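Local coordinates for protein Mtr2 (Chaetomium thermophilum, PDB 4X2M) that probably serves in nuclear mRNA export as the small NTF2-like partner of the export receptor Mex67, at residues Leu125-Ser130 and Gln147-Val152. Residues are numbered along the deposited sequence; the frame is centred on the assembly and turned at random.
Sequences LTVSGS and QHFNDV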
loop_
_atom_site.group_PDB
_atom_site.type_symbol
_atom_site.label_atom_id
_atom_site.label_comp_id
_atom_site.label_asym_id
_atom_site.label_seq_id
_atom_site.Cartn_x
_atom_site.Cartn_y
_atom_site.Cartn_z
ATOM N N LEU A 125 -3.108 5.834 7.747
ATOM C CA LEU A 125 -2.506 4.546 8.071
ATOM C C LEU A 125 -0.987 4.648 8.053
ATOM O O LEU A 125 -0.396 5.034 7.045
ATOM C CB LEU A 125 -2.978 3.474 7.085
ATOM C CG LEU A 125 -2.289 2.107 7.139
ATOM C CD1 LEU A 125 -2.542 1.423 8.473
ATOM C CD2 LEU A 125 -2.765 1.233 5.989
ATOM N N THR A 126 -0.367 4.293 9.174
ATOM C CA THR A 126 1.085 4.268 9.286
ATOM C C THR A 126 1.555 2.830 9.442
ATOM O O THR A 126 1.078 2.106 10.314
ATOM C CB THR A 126 1.587 5.102 10.481
ATOM O OG1 THR A 126 1.158 6.461 10.337
ATOM C CG2 THR A 126 3.109 5.062 10.567
ATOM N N VAL A 127 2.487 2.426 8.584
ATOM C CA VAL A 127 3.014 1.068 8.589
ATOM C C VAL A 127 4.514 1.105 8.843
ATOM O O VAL A 127 5.231 1.906 8.246
ATOM C CB VAL A 127 2.732 0.344 7.257
ATOM C CG1 VAL A 127 3.249 -1.090 7.298
ATOM C CG2 VAL A 127 1.242 0.366 6.946
ATOM N N SER A 128 4.975 0.235 9.735
ATOM C CA SER A 128 6.396 0.108 10.032
ATOM C C SER A 128 6.838 -1.323 9.768
ATOM O O SER A 128 6.123 -2.271 10.097
ATOM C CB SER A 128 6.688 0.500 11.480
ATOM O OG SER A 128 8.042 0.248 11.813
ATOM N N GLY A 129 8.013 -1.480 9.172
ATOM C CA GLY A 129 8.526 -2.803 8.878
ATOM C C GLY A 129 9.969 -2.803 8.423
ATOM O O GLY A 129 10.687 -1.817 8.590
ATOM N N SER A 130 10.386 -3.923 7.840
ATOM C CA SER A 130 11.754 -4.094 7.374
ATOM C C SER A 130 11.780 -4.607 5.940
ATOM O O SER A 130 10.863 -5.304 5.503
ATOM C CB SER A 130 12.512 -5.061 8.286
ATOM O OG SER A 130 12.446 -4.644 9.638
ATOM N N GLN A 147 16.903 -3.004 5.412
ATOM C CA GLN A 147 16.398 -1.650 5.600
ATOM C C GLN A 147 15.205 -1.664 6.540
ATOM O O GLN A 147 14.489 -2.660 6.639
ATOM C CB GLN A 147 15.982 -1.018 4.269
ATOM C CG GLN A 147 17.116 -0.706 3.316
ATOM C CD GLN A 147 16.615 -0.112 2.013
ATOM O OE1 GLN A 147 15.502 -0.402 1.573
ATOM N NE2 GLN A 147 17.427 0.740 1.398
ATOM N N HIS A 148 15.005 -0.548 7.232
ATOM C CA HIS A 148 13.749 -0.272 7.910
ATOM C C HIS A 148 12.942 0.650 7.011
ATOM O O HIS A 148 13.512 1.534 6.376
ATOM C CB HIS A 148 13.996 0.369 9.274
ATOM C CG HIS A 148 12.778 0.986 9.881
ATOM N ND1 HIS A 148 12.588 2.349 9.943
ATOM C CD2 HIS A 148 11.684 0.428 10.453
ATOM C CE1 HIS A 148 11.433 2.605 10.529
ATOM N NE2 HIS A 148 10.862 1.456 10.845
ATOM N N PHE A 149 11.627 0.448 6.946
ATOM C CA PHE A 149 10.780 1.340 6.163
ATOM C C PHE A 149 9.554 1.819 6.931
ATOM O O PHE A 149 9.045 1.131 7.819
ATOM C CB PHE A 149 10.344 0.658 4.858
ATOM C CG PHE A 149 9.199 -0.307 5.014
ATOM C CD1 PHE A 149 9.431 -1.644 5.292
ATOM C CD2 PHE A 149 7.889 0.119 4.857
ATOM C CE1 PHE A 149 8.378 -2.532 5.425
ATOM C CE2 PHE A 149 6.836 -0.763 4.990
ATOM C CZ PHE A 149 7.079 -2.091 5.274
ATOM N N ASN A 150 9.097 3.012 6.565
ATOM C CA ASN A 150 7.840 3.559 7.053
ATOM C C ASN A 150 6.958 3.945 5.881
ATOM O O ASN A 150 7.412 4.594 4.938
ATOM C CB ASN A 150 8.062 4.787 7.938
ATOM C CG ASN A 150 8.555 4.433 9.320
ATOM O OD1 ASN A 150 9.636 4.854 9.728
ATOM N ND2 ASN A 150 7.761 3.660 10.055
ATOM N N ASP A 151 5.699 3.531 5.947
ATOM C CA ASP A 151 4.708 3.913 4.955
ATOM C C ASP A 151 3.598 4.696 5.632
ATOM O O ASP A 151 3.102 4.294 6.682
ATOM C CB ASP A 151 4.132 2.679 4.258
ATOM C CG ASP A 151 4.770 2.413 2.905
ATOM O OD1 ASP A 151 5.112 3.382 2.195
ATOM O OD2 ASP A 151 4.926 1.225 2.549
ATOM N N VAL A 152 3.217 5.816 5.026
ATOM C CA VAL A 152 2.074 6.588 5.490
ATOM C C VAL A 152 1.060 6.704 4.364
ATOM O O VAL A 152 1.334 7.323 3.336
ATOM C CB VAL A 152 2.486 7.994 5.968
ATOM C CG1 VAL A 152 1.277 8.754 6.497
ATOM C CG2 VAL A 152 3.560 7.899 7.042
#
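Phe149 has its CG between the backbone N and the carbonyl carbon (chi1 80°), which turns the ring across the neighbouring strand onto Gly129. The His148 CG and the Ser128 OG both stand anti to the backbone N of their own residue, beside the carbonyl carbon. This brings imidazole and hydroxyl together on the other face of the sheet. Ring atom CE1 of Phe149 comes to 3.4 Å from Gly129 C, and CD1 packs against the same carbon. The backbone N of Gly129 lies over one face of the ring, offset toward the rim. The glycine has no side chain there; a CB would collide with the ring. Replacing Phe149 by an alanine removes the ring, which is likely to open a gap over Gly129 and leave Tyr87 without its edge-to-face mate. Segments 125-130 and 147-152 belong to the antiparallel beta hairpin of strands 122-135 and 145-157, in the curved sheet of the NTF2-like fold. Two hydrogen-bonded pairs join them. Val127 N reaches Asp151 O at 2.7 Å, in the carbonyl plane, and Asp151 N gives a hydrogen bond back to Val127 O. Gly129 and Phe149 also exchange two hydrogen bonds. The one from Phe149 N to Gly129 O is nearly straight at hydrogen, but the donor stands 43° out of the carbonyl plane. On the face of Thr126, Ser128 and Ser130, Ser128 OG meets the edge of the imidazole near its plane. Ser128 OG and His148 NE2 share a hydrogen bond of 3.2 Å. Asn150 ND2 lies beside Ser128 CB at 3.6 Å. On the opposite face, Val127 CG1 approaches Phe149 CE2 at 4.3 Å, and Val127 also touches Tyr16 of helix 3-20. The buried carboxylate of Asp151 turns to other partners: OD1 is hydrogen-bonded to His178 NE2 and OD2 to Tyr16 OH.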